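Local coordinates for protein eukaryotic Translation Initiation 4E (Schistosoma mansoni, PDB 3HXI) that binds the 7-methylguanosine cap of mRNA in translation initiation and, on a surface away from the cap, a 4E-BP peptide that inhibits protein synthesis, at residues 53-58 and 98-103; 64-69 and 102-107; 108-111 and 117-120. All coordinates share one frame; numbering follows the deposited sequence.

Interaction 1: residues 53-58 and 98-103; sequences VRPREI and FLWDEL
R54 and D101 meet end-on, the two terminal nitrogens of the guanidinium facing the two oxygens of the carboxylate. NH1 of R54 gives D101 OD1 a nearly straight bond of 2.8 Å, in the guanidinium plane and on the syn side of the oxygen. The second bond, from R54 NH2 to D101 OD2, is longer at 3.1 Å and slightly skewed. The two flat groups stay almost coplanar, 19° apart, although the side chains themselves cross at about a right angle. Bends at chi2 and chi3 (-95° and 67°) swing the arginine chain round so that the edge carrying NH1 and NH2 points at D101, and CD of P55 lies over one face of the guanidinium near its rim. P55 also turns to the helix: its CG rests 3.5 Å from W100 CD1 and 3.6 Å from W100 CB, an oblique apolar touch next to the salt bridge. The indole NE1 has another partner, the hydroxyl of Y18, which should help fix the ring's rotation. D101 OD2 takes a basic side chain of the bound 4E-BP peptide as well, so its carboxylate is shared between R54 of the loop and the peptide. The contact thus ties the loop between helix 42-50 and strand 63-68 to helix 96-108; F126 of strand 121-127 touches P55, while A124 of the same strand and L135 of strand 134-139 touch W100.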
loop_
_atom_site.group_PDB
_atom_site.type_symbol
_atom_site.label_atom_id
_atom_site.label_comp_id
_atom_site.label_asym_id
_atom_site.label_seq_id
_atom_site.Cartn_x
_atom_site.Cartn_y
_atom_site.Cartn_z
ATOM N N VAL A 53 -3.270 -6.804 -13.766
ATOM C CA VAL A 53 -3.592 -5.566 -14.471
ATOM C C VAL A 53 -2.727 -4.383 -13.970
ATOM O O VAL A 53 -2.470 -4.267 -12.758
ATOM C CB VAL A 53 -5.117 -5.297 -14.383
ATOM C CG1 VAL A 53 -5.579 -5.165 -12.908
ATOM C CG2 VAL A 53 -5.544 -4.090 -15.254
ATOM N N ARG A 54 -2.241 -3.544 -14.894
ATOM C CA ARG A 54 -1.503 -2.319 -14.522
ATOM C C ARG A 54 -2.450 -1.268 -13.937
ATOM O O ARG A 54 -3.581 -1.157 -14.403
ATOM C CB ARG A 54 -0.761 -1.717 -15.720
ATOM C CG ARG A 54 0.291 -2.604 -16.358
ATOM C CD ARG A 54 1.664 -2.303 -15.785
ATOM N NE ARG A 54 1.760 -2.675 -14.370
ATOM C CZ ARG A 54 2.568 -2.062 -13.505
ATOM N NH1 ARG A 54 2.615 -2.447 -12.244
ATOM N NH2 ARG A 54 3.326 -1.055 -13.909
ATOM N N PRO A 55 -2.001 -0.497 -12.914
ATOM C CA PRO A 55 -2.872 0.569 -12.397
ATOM C C PRO A 55 -3.507 1.473 -13.473
ATOM O O PRO A 55 -4.668 1.872 -13.332
ATOM C CB PRO A 55 -1.944 1.371 -11.479
ATOM C CG PRO A 55 -0.953 0.359 -10.990
ATOM C CD PRO A 55 -0.730 -0.582 -12.165
ATOM N N ARG A 56 -2.780 1.789 -14.543
ATOM C CA ARG A 56 -3.329 2.714 -15.533
ATOM C C ARG A 56 -4.434 2.088 -16.378
ATOM O O ARG A 56 -5.217 2.806 -16.997
ATOM C CB ARG A 56 -2.217 3.313 -16.398
ATOM N N GLU A 57 -4.526 0.758 -16.362
ATOM C CA GLU A 57 -5.529 0.025 -17.165
ATOM C C GLU A 57 -6.786 -0.394 -16.384
ATOM O O GLU A 57 -7.819 -0.721 -16.996
ATOM C CB GLU A 57 -4.878 -1.199 -17.820
ATOM N N ILE A 58 -6.702 -0.382 -15.049
ATOM C CA ILE A 58 -7.774 -0.882 -14.177
ATOM C C ILE A 58 -9.045 -0.068 -14.297
ATOM O O ILE A 58 -8.994 1.154 -14.466
ATOM C CB ILE A 58 -7.369 -0.904 -12.674
ATOM C CG1 ILE A 58 -6.003 -1.542 -12.485
ATOM C CG2 ILE A 58 -8.373 -1.712 -11.839
ATOM C CD1 ILE A 58 -5.555 -1.550 -11.044
ATOM N N PHE A 98 3.768 4.391 -12.112
ATOM C CA PHE A 98 4.971 4.841 -11.377
ATOM C C PHE A 98 4.697 4.864 -9.868
ATOM O O PHE A 98 5.474 4.301 -9.076
ATOM C CB PHE A 98 5.415 6.232 -11.884
ATOM C CG PHE A 98 6.551 6.839 -11.105
ATOM C CD1 PHE A 98 7.879 6.478 -11.385
ATOM C CD2 PHE A 98 6.300 7.765 -10.091
ATOM C CE1 PHE A 98 8.941 7.033 -10.650
ATOM C CE2 PHE A 98 7.345 8.335 -9.353
ATOM C CZ PHE A 98 8.669 7.971 -9.627
ATOM N N LEU A 99 3.604 5.507 -9.468
ATOM C CA LEU A 99 3.265 5.610 -8.037
ATOM C C LEU A 99 3.167 4.232 -7.382
ATOM O O LEU A 99 3.741 4.001 -6.319
ATOM C CB LEU A 99 1.930 6.342 -7.823
ATOM C CG LEU A 99 1.890 7.844 -8.129
ATOM C CD1 LEU A 99 0.489 8.393 -7.864
ATOM C CD2 LEU A 99 2.935 8.622 -7.301
ATOM N N TRP A 100 2.430 3.337 -8.021
ATOM C CA TRP A 100 2.235 1.978 -7.481
ATOM C C TRP A 100 3.529 1.198 -7.453
ATOM O O TRP A 100 3.872 0.617 -6.432
ATOM C CB TRP A 100 1.192 1.232 -8.293
ATOM C CG TRP A 100 0.659 -0.039 -7.688
ATOM C CD1 TRP A 100 0.600 -1.250 -8.303
ATOM C CD2 TRP A 100 0.088 -0.223 -6.374
ATOM N NE1 TRP A 100 0.019 -2.190 -7.460
ATOM C CE2 TRP A 100 -0.296 -1.584 -6.273
ATOM C CE3 TRP A 100 -0.132 0.620 -5.279
ATOM C CZ2 TRP A 100 -0.891 -2.126 -5.106
ATOM C CZ3 TRP A 100 -0.725 0.082 -4.110
ATOM C CH2 TRP A 100 -1.094 -1.283 -4.043
ATOM N N ASP A 101 4.264 1.187 -8.565
ATOM C CA ASP A 101 5.548 0.473 -8.599
ATOM C C ASP A 101 6.566 1.007 -7.578
ATOM O O ASP A 101 7.224 0.225 -6.922
ATOM C CB ASP A 101 6.176 0.508 -9.992
ATOM C CG ASP A 101 5.403 -0.315 -11.018
ATOM O OD1 ASP A 101 4.491 -1.095 -10.634
ATOM O OD2 ASP A 101 5.727 -0.175 -12.233
ATOM N N GLU A 102 6.691 2.328 -7.450
ATOM C CA GLU A 102 7.625 2.907 -6.475
ATOM C C GLU A 102 7.192 2.563 -5.051
ATOM O O GLU A 102 8.031 2.268 -4.171
ATOM C CB GLU A 102 7.690 4.434 -6.616
ATOM C CG GLU A 102 8.350 4.919 -7.915
ATOM C CD GLU A 102 9.762 4.365 -8.100
ATOM O OE1 GLU A 102 10.575 4.385 -7.146
ATOM O OE2 GLU A 102 10.065 3.948 -9.226
ATOM N N LEU A 103 5.887 2.634 -4.821
ATOM C CA LEU A 103 5.354 2.345 -3.498
ATOM C C LEU A 103 5.652 0.897 -3.106
ATOM O O LEU A 103 6.168 0.635 -2.005
ATOM C CB LEU A 103 3.857 2.653 -3.402
ATOM C CG LEU A 103 3.269 2.627 -1.970
ATOM C CD1 LEU A 103 3.953 3.672 -1.081
ATOM C CD2 LEU A 103 1.758 2.808 -1.977
#

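Interaction 2: residues 64-69 and 102-107; sequences LYMFKS and ELLMLL
The methyl end of M66 reaches between L104 and L107 of the helix, and this single side chain makes the whole contact from the strand. Its CE lies 3.6 Å from L104 CD2, while the sulfur beside it keeps 3.9 Å from L104 CD2 and 4.1 Å from L104 CD1, so the sulfur sits near both methyls of L104 and CE near CD2. L107, almost one turn further along the helix, offers its CB at 3.9 Å and its CD2 at 4.0 Å to M66 CE. In each pair the side chains slide past one another in opposite directions, a purely apolar fit of buried groups. M66 gets there by stretching straight out from the strand, CG anti to the backbone N (chi1 -177°) and chi2 extended too; a final turn about the CG-SD bond (chi3 76°) then bends the methyl in among the leucines. One shell further out, A124 of strand 121-127 touches both leucines and also pairs with M66 through the backbone, while W16 of strand 11-21 flanks the methionine. Alternation along the strand does the rest: Y65 and F67, the neighbours of M66, point away from the helix, Y65 touching the bound m7GpppG and F67 making an edge-to-face contact with W138. Strand 63-68, held between strands 11-21 and 121-127, therefore presents one face to the cap pocket and the other to helix 96-108, whose M105 packs on the bound peptide and whose L103 and L106 also touch side chains of helix 145-159.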
loop_
_atom_site.group_PDB
_atom_site.type_symbol
_atom_site.label_atom_id
_atom_site.label_comp_id
_atom_site.label_asym_id
_atom_site.label_seq_id
_atom_site.Cartn_x
_atom_site.Cartn_y
_atom_site.Cartn_z
ATOM N N LEU A 64 -6.514 -2.722 -5.749
ATOM C CA LEU A 64 -5.384 -3.616 -5.535
ATOM C C LEU A 64 -4.894 -3.443 -4.097
ATOM O O LEU A 64 -4.713 -2.309 -3.629
ATOM C CB LEU A 64 -4.245 -3.266 -6.489
ATOM C CG LEU A 64 -4.589 -3.108 -7.972
ATOM C CD1 LEU A 64 -3.351 -2.591 -8.747
ATOM C CD2 LEU A 64 -5.100 -4.433 -8.533
ATOM N N TYR A 65 -4.696 -4.569 -3.413
ATOM C CA TYR A 65 -4.212 -4.589 -2.021
ATOM C C TYR A 65 -2.968 -5.454 -1.943
ATOM O O TYR A 65 -2.992 -6.608 -2.407
ATOM C CB TYR A 65 -5.280 -5.202 -1.091
ATOM C CG TYR A 65 -6.464 -4.300 -0.764
ATOM C CD1 TYR A 65 -6.568 -3.690 0.501
ATOM C CD2 TYR A 65 -7.474 -4.052 -1.712
ATOM C CE1 TYR A 65 -7.642 -2.854 0.813
ATOM C CE2 TYR A 65 -8.556 -3.218 -1.411
ATOM C CZ TYR A 65 -8.632 -2.623 -0.140
ATOM O OH TYR A 65 -9.682 -1.775 0.188
ATOM N N MET A 66 -1.893 -4.930 -1.350
ATOM C CA MET A 66 -0.704 -5.758 -1.093
ATOM C C MET A 66 -0.332 -5.691 0.383
ATOM O O MET A 66 0.023 -4.615 0.888
ATOM C CB MET A 66 0.494 -5.361 -1.961
ATOM C CG MET A 66 1.717 -6.289 -1.744
ATOM S SD MET A 66 3.290 -5.671 -2.377
ATOM C CE MET A 66 3.688 -4.438 -1.127
ATOM N N PHE A 67 -0.440 -6.836 1.064
ATOM C CA PHE A 67 -0.269 -6.915 2.515
ATOM C C PHE A 67 0.701 -8.019 2.936
ATOM O O PHE A 67 0.765 -9.057 2.284
ATOM C CB PHE A 67 -1.641 -7.132 3.181
ATOM C CG PHE A 67 -2.395 -5.843 3.406
ATOM C CD1 PHE A 67 -2.559 -5.327 4.689
ATOM C CD2 PHE A 67 -2.896 -5.121 2.323
ATOM C CE1 PHE A 67 -3.228 -4.091 4.899
ATOM C CE2 PHE A 67 -3.566 -3.886 2.522
ATOM C CZ PHE A 67 -3.726 -3.380 3.810
ATOM N N LYS A 68 1.440 -7.809 4.026
ATOM C CA LYS A 68 2.266 -8.883 4.593
ATOM C C LYS A 68 1.332 -10.063 4.763
ATOM O O LYS A 68 0.203 -9.888 5.250
ATOM C CB LYS A 68 2.917 -8.465 5.933
ATOM C CG LYS A 68 3.943 -7.366 5.755
ATOM C CD LYS A 68 4.787 -7.104 6.982
ATOM C CE LYS A 68 5.776 -5.973 6.741
ATOM N NZ LYS A 68 6.415 -5.573 8.016
ATOM N N SER A 69 1.792 -11.253 4.342
ATOM C CA SER A 69 0.933 -12.435 4.192
ATOM C C SER A 69 0.090 -12.801 5.417
ATOM O O SER A 69 -1.014 -13.323 5.282
ATOM C CB SER A 69 1.764 -13.651 3.762
ATOM O OG SER A 69 2.788 -13.922 4.700
ATOM N N GLU A 102 6.691 2.328 -7.450
ATOM C CA GLU A 102 7.625 2.907 -6.475
ATOM C C GLU A 102 7.192 2.563 -5.051
ATOM O O GLU A 102 8.031 2.268 -4.171
ATOM C CB GLU A 102 7.690 4.434 -6.616
ATOM C CG GLU A 102 8.350 4.919 -7.915
ATOM C CD GLU A 102 9.762 4.365 -8.100
ATOM O OE1 GLU A 102 10.575 4.385 -7.146
ATOM O OE2 GLU A 102 10.065 3.948 -9.226
ATOM N N LEU A 103 5.887 2.634 -4.821
ATOM C CA LEU A 103 5.354 2.345 -3.498
ATOM C C LEU A 103 5.652 0.897 -3.106
ATOM O O LEU A 103 6.168 0.635 -2.005
ATOM C CB LEU A 103 3.857 2.653 -3.402
ATOM C CG LEU A 103 3.269 2.627 -1.970
ATOM C CD1 LEU A 103 3.953 3.672 -1.081
ATOM C CD2 LEU A 103 1.758 2.808 -1.977
ATOM N N LEU A 104 5.355 -0.034 -4.004
ATOM C CA LEU A 104 5.555 -1.446 -3.718
ATOM C C LEU A 104 7.033 -1.801 -3.584
ATOM O O LEU A 104 7.402 -2.597 -2.737
ATOM C CB LEU A 104 4.857 -2.317 -4.778
ATOM C CG LEU A 104 3.338 -2.160 -4.934
ATOM C CD1 LEU A 104 2.822 -3.333 -5.741
ATOM C CD2 LEU A 104 2.565 -2.008 -3.588
ATOM N N MET A 105 7.886 -1.168 -4.395
ATOM C CA MET A 105 9.325 -1.347 -4.255
ATOM C C MET A 105 9.798 -0.920 -2.854
ATOM O O MET A 105 10.558 -1.633 -2.204
ATOM C CB MET A 105 10.091 -0.616 -5.352
ATOM C CG MET A 105 10.120 -1.383 -6.685
ATOM S SD MET A 105 11.332 -0.669 -7.841
ATOM C CE MET A 105 10.629 0.949 -8.148
ATOM N N LEU A 106 9.325 0.231 -2.392
ATOM C CA LEU A 106 9.679 0.738 -1.072
ATOM C C LEU A 106 9.252 -0.274 0.000
ATOM O O LEU A 106 10.022 -0.580 0.912
ATOM C CB LEU A 106 9.040 2.113 -0.847
ATOM C CG LEU A 106 9.047 2.714 0.568
ATOM C CD1 LEU A 106 10.457 2.842 1.156
ATOM C CD2 LEU A 106 8.307 4.049 0.577
ATOM N N LEU A 107 8.047 -0.821 -0.136
ATOM C CA LEU A 107 7.534 -1.780 0.853
ATOM C C LEU A 107 8.241 -3.136 0.807
ATOM O O LEU A 107 8.730 -3.594 1.832
ATOM C CB LEU A 107 6.024 -1.969 0.740
ATOM C CG LEU A 107 5.156 -1.057 1.622
ATOM C CD1 LEU A 107 5.316 0.400 1.229
ATOM C CD2 LEU A 107 3.681 -1.473 1.565
#

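Interaction 3: residues 108-111 and 117-120; sequences IGSD and EDRQ
S110 and D118 are hydrogen-bonded across the short connection between helices 96-108 and 115-120. I108, in the last turn of helix 96-108, points away from D118; it packs on L12 and W16 of strand 11-21 and on an apolar side chain of the bound 4E-BP peptide. G109 follows and lends its backbone to hydrogen bonding with that peptide. S110 then breaks from helical geometry with a positive phi of 47°, and two bonds run back into the last turn, closing the helix. Its hydroxyl stands anti to the backbone N and gives a short hydrogen bond of 2.6 Å from S110 OG to D118 OD1. The donor comes in from above the carboxylate, 60° out of its plane, rather than along an in-plane direction. On its side, D118 extends CG anti to its own backbone N (chi1 -180°), which carries the carboxylate from helix 115-120 toward the serine. A basic side chain of the peptide hydrogen-bonds to S110 OG, and a basic side chain also packs on D118, so the pair forms part of the surface that receives the peptide. D111 ends the walk facing the other way, its OD2 in a salt bridge with R158 and its carbonyl oxygen bonded to R154 of helix 145-159. The end of helix 96-108 is a Schellman motif, and the serine that closes it also bonds to D118 of the next helix, on the surface of this eIF4E fold that binds 4E-BP.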
loop_
_atom_site.group_PDB
_atom_site.type_symbol
_atom_site.label_atom_id
_atom_site.label_comp_id
_atom_site.label_asym_id
_atom_site.label_seq_id
_atom_site.Cartn_x
_atom_site.Cartn_y
_atom_site.Cartn_z
ATOM N N ILE A 108 8.285 -3.776 -0.359
ATOM C CA ILE A 108 8.829 -5.149 -0.446
ATOM C C ILE A 108 10.352 -5.141 -0.264
ATOM O O ILE A 108 10.929 -6.096 0.259
ATOM C CB ILE A 108 8.437 -5.879 -1.778
ATOM C CG1 ILE A 108 9.107 -5.229 -2.993
ATOM C CG2 ILE A 108 6.890 -5.960 -1.959
ATOM C CD1 ILE A 108 10.243 -6.114 -3.557
ATOM N N GLY A 109 10.998 -4.053 -0.685
ATOM C CA GLY A 109 12.439 -3.899 -0.485
ATOM C C GLY A 109 12.772 -3.466 0.935
ATOM O O GLY A 109 13.955 -3.381 1.293
ATOM N N SER A 110 11.737 -3.172 1.732
ATOM C CA SER A 110 11.886 -2.650 3.104
ATOM C C SER A 110 12.898 -1.505 3.177
ATOM O O SER A 110 13.776 -1.499 4.043
ATOM C CB SER A 110 12.272 -3.776 4.085
ATOM O OG SER A 110 12.167 -3.339 5.439
ATOM N N ASP A 111 12.769 -0.528 2.283
ATOM C CA ASP A 111 13.791 0.518 2.165
ATOM C C ASP A 111 13.516 1.701 3.101
ATOM O O ASP A 111 13.464 2.857 2.675
ATOM C CB ASP A 111 13.992 0.973 0.708
ATOM C CG ASP A 111 15.338 1.641 0.502
ATOM O OD1 ASP A 111 16.243 1.379 1.326
ATOM O OD2 ASP A 111 15.495 2.416 -0.464
ATOM N N GLU A 117 10.388 1.181 11.596
ATOM C CA GLU A 117 9.462 1.612 10.539
ATOM C C GLU A 117 8.886 0.425 9.781
ATOM O O GLU A 117 7.693 0.393 9.479
ATOM C CB GLU A 117 10.141 2.569 9.576
ATOM C CG GLU A 117 10.428 3.939 10.172
ATOM C CD GLU A 117 11.404 4.727 9.341
ATOM O OE1 GLU A 117 12.623 4.494 9.493
ATOM O OE2 GLU A 117 10.958 5.573 8.524
ATOM N N ASP A 118 9.734 -0.555 9.469
ATOM C CA ASP A 118 9.278 -1.756 8.773
ATOM C C ASP A 118 8.233 -2.506 9.587
ATOM O O ASP A 118 7.267 -3.069 9.035
ATOM C CB ASP A 118 10.465 -2.659 8.450
ATOM C CG ASP A 118 10.058 -3.916 7.718
ATOM O OD1 ASP A 118 9.882 -3.868 6.490
ATOM O OD2 ASP A 118 9.916 -4.956 8.385
ATOM N N ARG A 119 8.441 -2.532 10.906
ATOM C CA ARG A 119 7.502 -3.180 11.827
ATOM C C ARG A 119 6.101 -2.554 11.782
ATOM O O ARG A 119 5.118 -3.233 12.049
ATOM C CB ARG A 119 8.057 -3.182 13.260
ATOM C CG ARG A 119 9.327 -4.035 13.418
ATOM C CD ARG A 119 9.718 -4.249 14.894
ATOM N NE ARG A 119 10.392 -3.083 15.469
ATOM C CZ ARG A 119 11.708 -3.018 15.679
ATOM N NH1 ARG A 119 12.253 -1.931 16.195
ATOM N NH2 ARG A 119 12.483 -4.042 15.370
ATOM N N GLN A 120 6.026 -1.266 11.451
ATOM C CA GLN A 120 4.738 -0.567 11.412
ATOM C C GLN A 120 3.941 -0.963 10.181
ATOM O O GLN A 120 2.709 -0.841 10.164
ATOM C CB GLN A 120 4.932 0.960 11.402
ATOM C CG GLN A 120 5.134 1.605 12.747
ATOM C CD GLN A 120 3.966 1.341 13.682
ATOM O OE1 GLN A 120 2.818 1.748 13.419
ATOM N NE2 GLN A 120 4.247 0.636 14.757
#

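How the interactions relate
Interactions 1 and 2 share helix 96-108, and interaction 3 lies where it ends and leads into helix 115-120. The centres of interactions 1 and 2 are about 11 Å apart; they share E102 and L103 and touch where L64 meets I58 and W100. Interaction 3 has its centre about 10 Å from that of interaction 2 and about 20 Å from that of interaction 1. Along the chain, the first two close on this helix before interaction 3 opens. K68 of the strand forms a salt bridge with D118, and M66 SD packs against I108 CG2. Together they join the helix to loop, sheet and following turn; the peptide meets its outer side, while the cap touches Y65 on the sheet's other face.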